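PDB 7BVE: integral membrane indolylacetylinositol arabinosyltransferase EmbC from Mycolicibacterium smegmatis, which probably polymerises arabinose into the arabinan of the mycobacterial cell wall, and binds the antituberculosis drug ethambutol. Local coordinates for residues K728-A733 with F971-P976; D964-L969 with I991-F996. All blocks are in the same frame, centred on the assembly; numbering follows the deposited sequence.

Interaction 1 of 2, residues K728-A733 with F971-P976; sequences KTCGLA and FPCQRP
A disulfide between Cys730 and Cys973 provides the covalent part of this contact between two loops of the EmbC C-terminal domain. In the model Cys730 SG and Cys973 SG lie 2.8 Å apart, longer than a standard disulfide, while the CA atoms of Cys730 and Cys973 are separated by 5.2 Å. Cys973 aims its CB at residues 728-733 and holds SG anti to its own carbonyl carbon (chi1 -86°), which brings the sulfur up to Cys730. The preceding Pro972 lays its ring along the backbone of the opposing loop, with CG 3.5 Å from Thr729 O. Next to the bridge, Gly731 has backbone angles (phi 91°) at which a CB would press on the preceding carbonyl and point toward Pro972.

Leu732 and Ala733 pack obliquely on the ring of Phe971. Leu732, with CG anti to the backbone N (chi1 -173°), brings CD2 to 4.1 Å from Phe971 CZ. Ala733 CB adds a second approach, 4.2 Å from Phe971 CD1.

The amide of Gln974 makes no hydrogen bond to residues 728-733; its chain bends at chi2 and lays OE1 against Ala733 CB, while NE2 is hydrogen-bonded to Gln952 OE1 in helix 951-954. Pro972 O accepts a hydrogen bond from Thr325 OG1.

With no hydrogen bond between the two segments, the sulfur bridge and apolar packing carry the contact, covalently tying together loops that are 238 residues apart in sequence.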
ATOM      1  N   LYS A 728      39.248   0.862  21.263  1.00 20.57           N
ATOM      2  CA  LYS A 728      38.064   1.713  21.072  1.00 20.57           C
ATOM      3  C   LYS A 728      36.907   0.959  20.413  1.00 20.57           C
ATOM      4  O   LYS A 728      36.424   1.320  19.341  1.00 20.57           O
ATOM      5  CB  LYS A 728      38.411   2.972  20.273  1.00 20.57           C
ATOM      6  CG  LYS A 728      39.239   3.977  21.030  1.00 20.57           C
ATOM      7  CD  LYS A 728      39.450   5.238  20.220  1.00 20.57           C
ATOM      8  CE  LYS A 728      40.481   5.013  19.131  1.00 20.57           C
ATOM      9  NZ  LYS A 728      40.827   6.263  18.409  1.00 20.57           N
ATOM     10  N   THR A 729      36.469  -0.109  21.074  1.00 19.65           N
ATOM     11  CA  THR A 729      35.444  -0.986  20.527  1.00 19.65           C
ATOM     12  C   THR A 729      34.074  -0.735  21.141  1.00 19.65           C
ATOM     13  O   THR A 729      33.237  -1.644  21.159  1.00 19.65           O
ATOM     14  CB  THR A 729      35.833  -2.449  20.726  1.00 19.65           C
ATOM     15  OG1 THR A 729      35.875  -2.742  22.125  1.00 19.65           O
ATOM     16  CG2 THR A 729      37.195  -2.731  20.121  1.00 19.65           C
ATOM     17  N   CYS A 730      33.866   0.480  21.658  1.00 15.07           N
ATOM     18  CA  CYS A 730      32.606   0.836  22.367  1.00 15.07           C
ATOM     19  C   CYS A 730      31.498   1.270  21.401  1.00 15.07           C
ATOM     20  O   CYS A 730      30.318   1.147  21.785  1.00 15.07           O
ATOM     21  CB  CYS A 730      32.855   1.947  23.382  1.00 15.07           C
ATOM     22  SG  CYS A 730      33.290   1.335  25.030  1.00 15.07           S
ATOM     23  N   GLY A 731      31.844   1.756  20.205  1.00 15.07           N
ATOM     24  CA  GLY A 731      30.804   2.210  19.298  1.00 15.07           C
ATOM     25  C   GLY A 731      30.474   3.679  19.454  1.00 15.07           C
ATOM     26  O   GLY A 731      31.355   4.539  19.531  1.00 15.07           O
ATOM     27  N   LEU A 732      29.172   3.969  19.506  1.00 15.07           N
ATOM     28  CA  LEU A 732      28.660   5.330  19.579  1.00 15.07           C
ATOM     29  C   LEU A 732      28.709   5.895  20.990  1.00 15.07           C
ATOM     30  O   LEU A 732      28.473   7.086  21.172  1.00 15.07           O
ATOM     31  CB  LEU A 732      27.237   5.344  19.005  1.00 15.07           C
ATOM     32  CG  LEU A 732      26.390   6.588  18.758  1.00 15.07           C
ATOM     33  CD1 LEU A 732      27.163   7.558  17.935  1.00 15.07           C
ATOM     34  CD2 LEU A 732      25.132   6.220  18.020  1.00 15.07           C
ATOM     35  N   ALA A 733      29.063   5.088  21.985  1.00 15.07           N
ATOM     36  CA  ALA A 733      29.057   5.538  23.367  1.00 15.07           C
ATOM     37  C   ALA A 733      30.213   6.461  23.709  1.00 15.07           C
ATOM     38  O   ALA A 733      30.177   7.094  24.763  1.00 15.07           O
ATOM     39  CB  ALA A 733      29.081   4.338  24.297  1.00 15.07           C
ATOM     40  N   PHE A 971      25.806   0.279  20.350  1.00 15.07           N
ATOM     41  CA  PHE A 971      26.123   0.322  21.777  1.00 15.07           C
ATOM     42  C   PHE A 971      26.494  -1.080  22.243  1.00 15.07           C
ATOM     43  O   PHE A 971      25.688  -1.758  22.886  1.00 15.07           O
ATOM     44  CB  PHE A 971      24.935   0.846  22.580  1.00 15.07           C
ATOM     45  CG  PHE A 971      24.603   2.275  22.307  1.00 15.07           C
ATOM     46  CD1 PHE A 971      25.242   3.289  22.986  1.00 15.07           C
ATOM     47  CD2 PHE A 971      23.675   2.607  21.350  1.00 15.07           C
ATOM     48  CE1 PHE A 971      24.948   4.589  22.728  1.00 15.07           C
ATOM     49  CE2 PHE A 971      23.386   3.913  21.088  1.00 15.07           C
ATOM     50  CZ  PHE A 971      24.022   4.900  21.778  1.00 15.07           C
ATOM     51  N   PRO A 972      27.704  -1.556  21.934  1.00 15.07           N
ATOM     52  CA  PRO A 972      28.045  -2.941  22.260  1.00 15.07           C
ATOM     53  C   PRO A 972      28.712  -3.146  23.610  1.00 15.07           C
ATOM     54  O   PRO A 972      28.803  -4.296  24.051  1.00 15.07           O
ATOM     55  CB  PRO A 972      29.005  -3.303  21.130  1.00 15.07           C
ATOM     56  CG  PRO A 972      29.729  -2.074  20.891  1.00 15.07           C
ATOM     57  CD  PRO A 972      28.764  -0.944  21.114  1.00 15.07           C
ATOM     58  N   CYS A 973      29.143  -2.060  24.259  1.00 15.07           N
ATOM     59  CA  CYS A 973      29.836  -2.159  25.574  1.00 15.07           C
ATOM     60  C   CYS A 973      28.823  -2.183  26.726  1.00 15.07           C
ATOM     61  O   CYS A 973      29.183  -2.669  27.817  1.00 15.07           O
ATOM     62  CB  CYS A 973      30.797  -0.992  25.769  1.00 15.07           C
ATOM     63  SG  CYS A 973      32.439  -1.283  25.059  1.00 15.07           S
ATOM     64  N   GLN A 974      27.609  -1.678  26.488  1.00 15.07           N
ATOM     65  CA  GLN A 974      26.564  -1.626  27.502  1.00 15.07           C
ATOM     66  C   GLN A 974      25.779  -2.923  27.533  1.00 15.07           C
ATOM     67  O   GLN A 974      25.417  -3.463  26.487  1.00 15.07           O
ATOM     68  CB  GLN A 974      25.622  -0.453  27.242  1.00 15.07           C
ATOM     69  CG  GLN A 974      26.153   0.863  27.754  1.00 15.07           C
ATOM     70  CD  GLN A 974      27.185   1.479  26.860  1.00 15.07           C
ATOM     71  OE1 GLN A 974      27.218   1.227  25.664  1.00 15.07           O
ATOM     72  NE2 GLN A 974      28.078   2.253  27.447  1.00 15.07           N
ATOM     73  N   ARG A 975      25.494  -3.417  28.751  1.00 15.07           N
ATOM     74  CA  ARG A 975      24.929  -4.752  28.791  1.00 15.07           C
ATOM     75  C   ARG A 975      23.431  -4.718  29.062  1.00 15.07           C
ATOM     76  O   ARG A 975      22.955  -3.869  29.818  1.00 15.07           O
ATOM     77  CB  ARG A 975      25.619  -5.629  29.842  1.00 15.07           C
ATOM     78  CG  ARG A 975      25.402  -5.271  31.281  1.00 15.07           C
ATOM     79  CD  ARG A 975      25.963  -6.362  32.155  1.00 15.07           C
ATOM     80  NE  ARG A 975      25.722  -6.126  33.570  1.00 15.07           N
ATOM     81  CZ  ARG A 975      24.632  -6.521  34.214  1.00 15.07           C
ATOM     82  NH1 ARG A 975      24.495  -6.268  35.503  1.00 15.07           N
ATOM     83  NH2 ARG A 975      23.681  -7.171  33.567  1.00 15.07           N
ATOM     84  N   PRO A 976      22.661  -5.596  28.433  1.00 15.07           N
ATOM     85  CA  PRO A 976      21.222  -5.639  28.689  1.00 15.07           C
ATOM     86  C   PRO A 976      20.919  -6.340  30.004  1.00 15.07           C
ATOM     87  O   PRO A 976      21.780  -6.958  30.624  1.00 15.07           O
ATOM     88  CB  PRO A 976      20.688  -6.429  27.498  1.00 15.07           C
ATOM     89  CG  PRO A 976      21.807  -7.285  27.106  1.00 15.07           C
ATOM     90  CD  PRO A 976      23.044  -6.517  27.353  1.00 15.07           C
TER

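Interaction 2 of 2, residues D964-L969 with I991-F996; sequences DWLVGL and ILPDRF. With 95E (Ethambutol), chain G.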
ATOM      1  N   ASP A 964      16.875  -0.825  23.107  1.00 15.07           N
ATOM      2  CA  ASP A 964      15.838  -1.169  22.153  1.00 15.07           C
ATOM      3  C   ASP A 964      16.399  -2.120  21.107  1.00 15.07           C
ATOM      4  O   ASP A 964      17.591  -2.423  21.085  1.00 15.07           O
ATOM      5  CB  ASP A 964      15.260   0.077  21.500  1.00 15.07           C
ATOM      6  CG  ASP A 964      14.501   0.941  22.483  1.00 15.07           C
ATOM      7  OD1 ASP A 964      14.093   0.434  23.546  1.00 15.07           O
ATOM      8  OD2 ASP A 964      14.266   2.119  22.182  1.00 15.07           O
ATOM      9  N   TRP A 965      15.529  -2.612  20.236  1.00 15.07           N
ATOM     10  CA  TRP A 965      15.971  -3.652  19.321  1.00 15.07           C
ATOM     11  C   TRP A 965      16.694  -3.108  18.100  1.00 15.07           C
ATOM     12  O   TRP A 965      17.173  -3.898  17.282  1.00 15.07           O
ATOM     13  CB  TRP A 965      14.793  -4.524  18.897  1.00 15.07           C
ATOM     14  CG  TRP A 965      13.718  -3.855  18.137  1.00 15.07           C
ATOM     15  CD1 TRP A 965      12.614  -3.265  18.645  1.00 15.07           C
ATOM     16  CD2 TRP A 965      13.618  -3.740  16.716  1.00 15.07           C
ATOM     17  NE1 TRP A 965      11.835  -2.769  17.637  1.00 15.07           N
ATOM     18  CE2 TRP A 965      12.431  -3.050  16.440  1.00 15.07           C
ATOM     19  CE3 TRP A 965      14.423  -4.147  15.650  1.00 15.07           C
ATOM     20  CZ2 TRP A 965      12.029  -2.756  15.148  1.00 15.07           C
ATOM     21  CZ3 TRP A 965      14.022  -3.855  14.374  1.00 15.07           C
ATOM     22  CH2 TRP A 965      12.838  -3.166  14.131  1.00 15.07           C
ATOM     23  N   LEU A 966      16.791  -1.793  17.956  1.00 15.07           N
ATOM     24  CA  LEU A 966      17.664  -1.167  16.977  1.00 15.07           C
ATOM     25  C   LEU A 966      19.012  -0.787  17.559  1.00 15.07           C
ATOM     26  O   LEU A 966      20.041  -1.010  16.922  1.00 15.07           O
ATOM     27  CB  LEU A 966      16.998   0.080  16.404  1.00 15.07           C
ATOM     28  CG  LEU A 966      15.839  -0.098  15.436  1.00 15.07           C
ATOM     29  CD1 LEU A 966      15.164   1.219  15.230  1.00 15.07           C
ATOM     30  CD2 LEU A 966      16.371  -0.579  14.121  1.00 15.07           C
ATOM     31  N   VAL A 967      19.037  -0.250  18.773  1.00 15.07           N
ATOM     32  CA  VAL A 967      20.270   0.296  19.345  1.00 15.07           C
ATOM     33  C   VAL A 967      20.970  -0.860  20.050  1.00 15.07           C
ATOM     34  O   VAL A 967      21.063  -0.942  21.275  1.00 15.07           O
ATOM     35  CB  VAL A 967      19.975   1.482  20.265  1.00 15.07           C
ATOM     36  CG1 VAL A 967      19.550   2.605  19.450  1.00 15.07           C
ATOM     37  CG2 VAL A 967      18.783   1.214  21.147  1.00 15.07           C
ATOM     38  N   GLY A 968      21.547  -1.745  19.257  1.00 15.07           N
ATOM     39  CA  GLY A 968      22.237  -2.852  19.880  1.00 15.07           C
ATOM     40  C   GLY A 968      23.636  -3.078  19.373  1.00 15.07           C
ATOM     41  O   GLY A 968      24.493  -3.592  20.090  1.00 15.07           O
ATOM     42  N   LEU A 969      23.874  -2.687  18.128  1.00 15.07           N
ATOM     43  CA  LEU A 969      25.161  -2.884  17.493  1.00 15.07           C
ATOM     44  C   LEU A 969      25.978  -1.601  17.480  1.00 15.07           C
ATOM     45  O   LEU A 969      27.184  -1.653  17.227  1.00 15.07           O
ATOM     46  CB  LEU A 969      24.958  -3.402  16.066  1.00 15.07           C
ATOM     47  CG  LEU A 969      26.083  -4.164  15.375  1.00 15.07           C
ATOM     48  CD1 LEU A 969      26.249  -5.521  16.027  1.00 15.07           C
ATOM     49  CD2 LEU A 969      25.804  -4.318  13.907  1.00 15.07           C
ATOM     50  N   ILE A 991      17.931   3.382  26.273  1.00 15.07           N
ATOM     51  CA  ILE A 991      18.448   4.044  25.082  1.00 15.07           C
ATOM     52  C   ILE A 991      17.450   3.849  23.951  1.00 15.07           C
ATOM     53  O   ILE A 991      17.039   2.722  23.668  1.00 15.07           O
ATOM     54  CB  ILE A 991      19.840   3.509  24.703  1.00 15.07           C
ATOM     55  CG1 ILE A 991      20.827   3.809  25.822  1.00 15.07           C
ATOM     56  CG2 ILE A 991      20.335   4.153  23.447  1.00 15.07           C
ATOM     57  CD1 ILE A 991      22.112   3.089  25.702  1.00 15.07           C
ATOM     58  N   LEU A 992      17.062   4.944  23.310  1.00 15.07           N
ATOM     59  CA  LEU A 992      16.040   4.956  22.280  1.00 15.07           C
ATOM     60  C   LEU A 992      16.652   5.333  20.936  1.00 15.07           C
ATOM     61  O   LEU A 992      17.766   5.860  20.881  1.00 15.07           O
ATOM     62  CB  LEU A 992      14.927   5.958  22.617  1.00 15.07           C
ATOM     63  CG  LEU A 992      13.971   5.742  23.783  1.00 15.07           C
ATOM     64  CD1 LEU A 992      14.555   6.236  25.085  1.00 15.07           C
ATOM     65  CD2 LEU A 992      12.677   6.421  23.502  1.00 15.07           C
ATOM     66  N   PRO A 993      15.959   5.058  19.823  1.00 15.70           N
ATOM     67  CA  PRO A 993      16.337   5.674  18.549  1.00 15.70           C
ATOM     68  C   PRO A 993      15.845   7.107  18.441  1.00 15.70           C
ATOM     69  O   PRO A 993      15.348   7.672  19.418  1.00 15.70           O
ATOM     70  CB  PRO A 993      15.650   4.783  17.510  1.00 15.70           C
ATOM     71  CG  PRO A 993      15.369   3.540  18.202  1.00 15.70           C
ATOM     72  CD  PRO A 993      15.079   3.905  19.603  1.00 15.70           C
ATOM     73  N   ASP A 994      15.969   7.713  17.261  1.00 28.73           N
ATOM     74  CA  ASP A 994      15.396   9.035  17.044  1.00 28.73           C
ATOM     75  C   ASP A 994      13.871   8.962  17.034  1.00 28.73           C
ATOM     76  O   ASP A 994      13.275   7.887  17.084  1.00 28.73           O
ATOM     77  CB  ASP A 994      15.923   9.649  15.751  1.00 28.73           C
ATOM     78  CG  ASP A 994      15.653   8.788  14.535  1.00 28.73           C
ATOM     79  OD1 ASP A 994      15.279   7.608  14.684  1.00 28.73           O
ATOM     80  OD2 ASP A 994      15.788   9.314  13.411  1.00 28.73           O
ATOM     81  N   ARG A 995      13.236  10.132  16.926  1.00 38.14           N
ATOM     82  CA  ARG A 995      11.801  10.244  17.179  1.00 38.14           C
ATOM     83  C   ARG A 995      10.976   9.533  16.113  1.00 38.14           C
ATOM     84  O   ARG A 995       9.996   8.849  16.436  1.00 38.14           O
ATOM     85  CB  ARG A 995      11.413  11.715  17.268  1.00 38.14           C
ATOM     86  CG  ARG A 995       9.961  11.958  17.594  1.00 38.14           C
ATOM     87  CD  ARG A 995       9.661  13.442  17.667  1.00 38.14           C
ATOM     88  NE  ARG A 995       9.898  14.115  16.394  1.00 38.14           N
ATOM     89  CZ  ARG A 995       9.020  14.162  15.398  1.00 38.14           C
ATOM     90  NH1 ARG A 995       9.325  14.800  14.278  1.00 38.14           N
ATOM     91  NH2 ARG A 995       7.838  13.577  15.522  1.00 38.14           N
ATOM     92  N   PHE A 996      11.379   9.652  14.846  1.00 41.16           N
ATOM     93  CA  PHE A 996      10.699   8.936  13.770  1.00 41.16           C
ATOM     94  C   PHE A 996      10.890   7.433  13.903  1.00 41.16           C
ATOM     95  O   PHE A 996       9.990   6.648  13.591  1.00 41.16           O
ATOM     96  CB  PHE A 996      11.218   9.401  12.410  1.00 41.16           C
ATOM     97  CG  PHE A 996      10.866  10.814  12.066  1.00 41.16           C
ATOM     98  CD1 PHE A 996       9.594  11.135  11.624  1.00 41.16           C
ATOM     99  CD2 PHE A 996      11.817  11.817  12.145  1.00 41.16           C
ATOM    100  CE1 PHE A 996       9.267  12.436  11.293  1.00 41.16           C
ATOM    101  CE2 PHE A 996      11.499  13.118  11.814  1.00 41.16           C
ATOM    102  CZ  PHE A 996      10.224  13.427  11.387  1.00 41.16           C
TER
HETATM  103  C2  95E G1103      12.607 -12.856  15.594  1.00 65.27           C
HETATM  104  O12 95E G1103      12.027  -5.665  11.153  1.00 65.27           O
HETATM  105  C11 95E G1103      12.070  -6.813  11.445  1.00 65.27           C
HETATM  106  C10 95E G1103      11.398  -7.327  12.717  1.00 65.27           C
HETATM  107  C13 95E G1103      11.035  -6.180  13.653  1.00 65.27           C
HETATM  108  C14 95E G1103       9.526  -5.996  13.782  1.00 65.27           C
HETATM  109  N9  95E G1103      12.290  -8.230  13.413  1.00 65.27           N
HETATM  110  C8  95E G1103      11.975  -9.576  12.994  1.00 65.27           C
HETATM  111  C7  95E G1103      12.073 -10.524  14.179  1.00 65.27           C
HETATM  112  N6  95E G1103      13.443 -10.942  14.366  1.00 65.27           N
HETATM  113  C3  95E G1103      13.443 -12.384  14.412  1.00 65.27           C
HETATM  114  O1  95E G1103      11.540 -13.325  15.394  1.00 65.27           O
HETATM  115  C4  95E G1103      14.876 -12.864  14.563  1.00 65.27           C
HETATM  116  C5  95E G1103      15.826 -11.918  13.841  1.00 65.27           C
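A carboxylate facing a backbone carbonyl is the odd feature here: Asp964 OD2 lies 3.2 Å from Ile991 O, two acceptors that share no hydrogen bond. With CG anti to its carbonyl carbon (chi1 -67°), Asp964 points toward residues 991-996 and also brings OD2 to 3.2 Å from Pro993 CD, crossing that ring obliquely. The buried setting and the carbonyl would tend to raise the affinity of the carboxylate for a proton, whereas a long, weak ion pair between OD1 and Arg990 NE would act the other way.

Apolar contacts complete the interface. Leu966 meets Pro993 at about a right angle, its CD1 branch 3.8 Å from Pro993 CG. Val967, the centre of an inverse gamma turn, splits its branches: CG2 packs on Ile991 CG2 at 4.0 Å, and CG1 approaches Leu992 O.

The CB of Trp965 is directed away from residues 991-996, and its indole lines the ethambutol pocket. The ring has Leu966 CG on one face and ethambutol C13 on the opposite one, 3.5 Å from Trp965 CH2, while NE1 is hydrogen-bonded to Asn1001 O. Leu966 thus links the drug-facing indole to Pro993.

Strand 989-992 runs between its parallel neighbour 961-963, from which residues 964-969 emerge, and antiparallel strand 1039-1045. Asp994 sits at the N-cap of helix 995-1001, its OD1 weakly hydrogen-bonded to Gly997 N, and helix 281-293 reaches the indole through Tyr282.

Both contacts involve the single long connection between parallel strands 961-963 and 989-992: residues 964-969 leave the first strand, and residues 971-976 follow almost at once. Interaction 2 is the more central, about 9 Å from the chain centre and buried beside the drug site, whereas interaction 1 lies about 17 Å out and is only partly buried. Their centres are 13 Å apart, yet they meet where Phe971 CE2 packs 3.9 Å from Ile991 CG2. The chemistry divides accordingly, with a disulfide fastening the outer part of the connection to residues 728-733, just ahead of strand 736-738, and apolar packing beside a buried carboxylate joining the inner part to residues 991-993.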